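Local structure of 6-phosphogluconolactonase (Trypanosoma cruzi, 6VYE) at residues Ala224-Lys230 and Asp262-Asn268. The protein probably hydrolyses 6-phosphogluconolactone to 6-phosphogluconate, the second step of the oxidative pentose phosphate pathway. Residues are numbered along the deposited sequence.
Sequences ATGKEKK and DKEIAEN. Unlike the reference sequence in segment 262-268: E267 (reference Gly).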
loop_
_atom_site.group_PDB
_atom_site.type_symbol
_atom_site.label_atom_id
_atom_site.label_comp_id
_atom_site.label_asym_id
_atom_site.label_seq_id
_atom_site.Cartn_x
_atom_site.Cartn_y
_atom_site.Cartn_z
ATOM N N ALA A 224 -6.629 6.682 6.492
ATOM C CA ALA A 224 -7.987 6.212 6.846
ATOM C C ALA A 224 -8.903 7.396 7.195
ATOM O O ALA A 224 -8.516 8.253 8.014
ATOM C CB ALA A 224 -7.885 5.213 7.970
ATOM N N THR A 225 -10.089 7.436 6.600
ATOM C CA THR A 225 -11.097 8.499 6.864
ATOM C C THR A 225 -12.472 7.872 7.070
ATOM O O THR A 225 -12.668 6.717 6.652
ATOM C CB THR A 225 -11.195 9.475 5.692
ATOM O OG1 THR A 225 -11.536 8.695 4.536
ATOM C CG2 THR A 225 -9.909 10.229 5.455
ATOM N N GLY A 226 -13.377 8.628 7.671
ATOM C CA GLY A 226 -14.821 8.366 7.681
ATOM C C GLY A 226 -15.257 7.788 9.007
ATOM O O GLY A 226 -14.604 6.795 9.499
ATOM N N LYS A 227 -16.307 8.357 9.588
ATOM C CA LYS A 227 -16.965 7.769 10.781
ATOM C C LYS A 227 -17.251 6.281 10.534
ATOM O O LYS A 227 -17.156 5.524 11.484
ATOM C CB LYS A 227 -18.247 8.525 11.151
ATOM C CG LYS A 227 -18.788 8.172 12.536
ATOM C CD LYS A 227 -20.191 8.642 12.815
ATOM C CE LYS A 227 -20.824 7.948 14.013
ATOM N NZ LYS A 227 -20.455 8.612 15.286
ATOM N N GLU A 228 -17.581 5.881 9.303
ATOM C CA GLU A 228 -17.996 4.499 8.943
ATOM C C GLU A 228 -16.840 3.487 9.098
ATOM O O GLU A 228 -17.142 2.272 9.117
ATOM C CB GLU A 228 -18.567 4.486 7.520
ATOM C CG GLU A 228 -17.536 4.594 6.386
ATOM C CD GLU A 228 -17.115 5.990 5.926
ATOM O OE1 GLU A 228 -16.303 6.099 4.945
ATOM O OE2 GLU A 228 -17.549 6.958 6.562
ATOM N N LYS A 229 -15.581 3.936 9.215
ATOM C CA LYS A 229 -14.404 3.037 9.370
ATOM C C LYS A 229 -13.875 3.060 10.806
ATOM O O LYS A 229 -12.814 2.490 11.068
ATOM C CB LYS A 229 -13.321 3.480 8.401
ATOM C CG LYS A 229 -13.742 3.360 6.965
ATOM C CD LYS A 229 -12.584 3.435 6.040
ATOM C CE LYS A 229 -13.023 3.497 4.603
ATOM N NZ LYS A 229 -13.364 4.881 4.287
ATOM N N LYS A 230 -14.594 3.694 11.711
ATOM C CA LYS A 230 -14.142 3.879 13.112
ATOM C C LYS A 230 -14.073 2.520 13.804
ATOM O O LYS A 230 -13.132 2.279 14.599
ATOM C CB LYS A 230 -15.081 4.827 13.845
ATOM C CG LYS A 230 -14.589 5.282 15.199
ATOM C CD LYS A 230 -15.095 6.683 15.563
ATOM C CE LYS A 230 -16.339 6.745 16.430
ATOM N NZ LYS A 230 -17.109 5.477 16.481
ATOM N N ASP A 262 -8.644 11.448 9.656
ATOM C CA ASP A 262 -9.554 12.609 9.815
ATOM C C ASP A 262 -10.130 12.555 11.239
ATOM O O ASP A 262 -9.912 11.537 11.936
ATOM C CB ASP A 262 -10.602 12.656 8.693
ATOM C CG ASP A 262 -11.777 11.700 8.838
ATOM O OD1 ASP A 262 -11.605 10.610 9.448
ATOM O OD2 ASP A 262 -12.864 12.049 8.340
ATOM N N LYS A 263 -10.823 13.618 11.652
ATOM C CA LYS A 263 -11.458 13.771 12.991
ATOM C C LYS A 263 -12.495 12.664 13.179
ATOM O O LYS A 263 -12.484 12.032 14.226
ATOM C CB LYS A 263 -12.128 15.140 13.127
ATOM C CG LYS A 263 -11.187 16.332 13.161
ATOM C CD LYS A 263 -10.451 16.469 14.477
ATOM C CE LYS A 263 -9.744 17.798 14.624
ATOM N NZ LYS A 263 -8.298 17.600 14.897
ATOM N N GLU A 264 -13.344 12.432 12.178
ATOM C CA GLU A 264 -14.525 11.538 12.274
ATOM C C GLU A 264 -14.061 10.096 12.561
ATOM O O GLU A 264 -14.714 9.430 13.384
ATOM C CB GLU A 264 -15.376 11.666 11.019
ATOM C CG GLU A 264 -16.165 12.963 10.972
ATOM C CD GLU A 264 -17.313 13.088 11.980
ATOM O OE1 GLU A 264 -18.029 12.094 12.210
ATOM O OE2 GLU A 264 -17.495 14.175 12.554
ATOM N N ILE A 265 -12.994 9.592 11.924
ATOM C CA ILE A 265 -12.539 8.182 12.168
ATOM C C ILE A 265 -11.846 8.082 13.531
ATOM O O ILE A 265 -11.888 6.981 14.110
ATOM C CB ILE A 265 -11.660 7.618 11.032
ATOM C CG1 ILE A 265 -11.653 6.078 11.057
ATOM C CG2 ILE A 265 -10.254 8.221 11.060
ATOM C CD1 ILE A 265 -10.950 5.439 9.891
ATOM N N ALA A 266 -11.288 9.188 14.033
ATOM C CA ALA A 266 -10.422 9.261 15.229
ATOM C C ALA A 266 -11.202 9.625 16.509
ATOM O O ALA A 266 -10.526 9.854 17.529
ATOM C CB ALA A 266 -9.324 10.264 14.971
ATOM N N GLU A 267 -12.540 9.573 16.525
ATOM C CA GLU A 267 -13.375 10.053 17.674
ATOM C C GLU A 267 -13.107 9.233 18.950
ATOM O O GLU A 267 -13.158 9.828 20.018
ATOM C CB GLU A 267 -14.873 10.075 17.339
ATOM C CG GLU A 267 -15.153 10.381 15.873
ATOM C CD GLU A 267 -16.459 11.059 15.473
ATOM O OE1 GLU A 267 -16.738 12.158 16.007
ATOM O OE2 GLU A 267 -17.169 10.504 14.575
ATOM N N ASN A 268 -12.765 7.945 18.874
ATOM C CA ASN A 268 -12.515 7.098 20.082
ATOM C C ASN A 268 -11.017 6.980 20.424
ATOM O O ASN A 268 -10.700 6.367 21.464
ATOM C CB ASN A 268 -13.124 5.704 19.926
ATOM C CG ASN A 268 -14.630 5.728 19.747
ATOM O OD1 ASN A 268 -15.349 6.438 20.454
ATOM N ND2 ASN A 268 -15.119 4.929 18.817
#
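One carboxylate oxygen, OD1 of D262, accepts hydrogen bonds from two backbone amides, one in each segment. G226 N donates to D262 OD1 at 3.2 Å with an N-H...O angle of 154°, and I265 N donates to the same D262 OD1 at 3.0 Å and 155°; the latter closes an Asx motif. D262 thus shapes the turn after strand 256-262 and ties it to the turn leaving the adjacent parallel strand 219-224, where A224 still exchanges backbone hydrogen bonds with I260. G226 has a phi of 103°, which favours glycine, and an ideal CB there would lie 2.3 Å from E228 OE1.

I265 provides the apolar half, with 119 Å² covered by 224-230: its CD1 lies 3.6 Å from A224 CB and 3.4 Å from K229 CB. L233 of helix 230-237 also touches it. K229 NZ leads away, donating a hydrogen bond to T225 O (3.1 Å) and forming a salt bridge with E228 OE1 (3.2 Å). K230 lays its aliphatic chain along E264-E267, with CD 3.5 Å from E264 O and CG 3.4 Å from I265 O. At the exposed edge, K227 NZ and E267 OE2 form a long salt bridge of 3.9 Å; E267 OE2 also crowds two acceptors, E264 O (2.9 Å) and E264 OE1 (3.0 Å).

The contact joins two loops at the C-terminal ends of neighbouring strands in the Rossmann-like sheet of the glucosamine-6-phosphate isomerase/6-phosphogluconolactonase family, A224-K230 leading into helix 230-237. Its chemistry implies that directional bonding by buried D262 and packing of I265 probably hold the two turns together, the K227-E267 pair, which involves a non-reference residue, probably adding little.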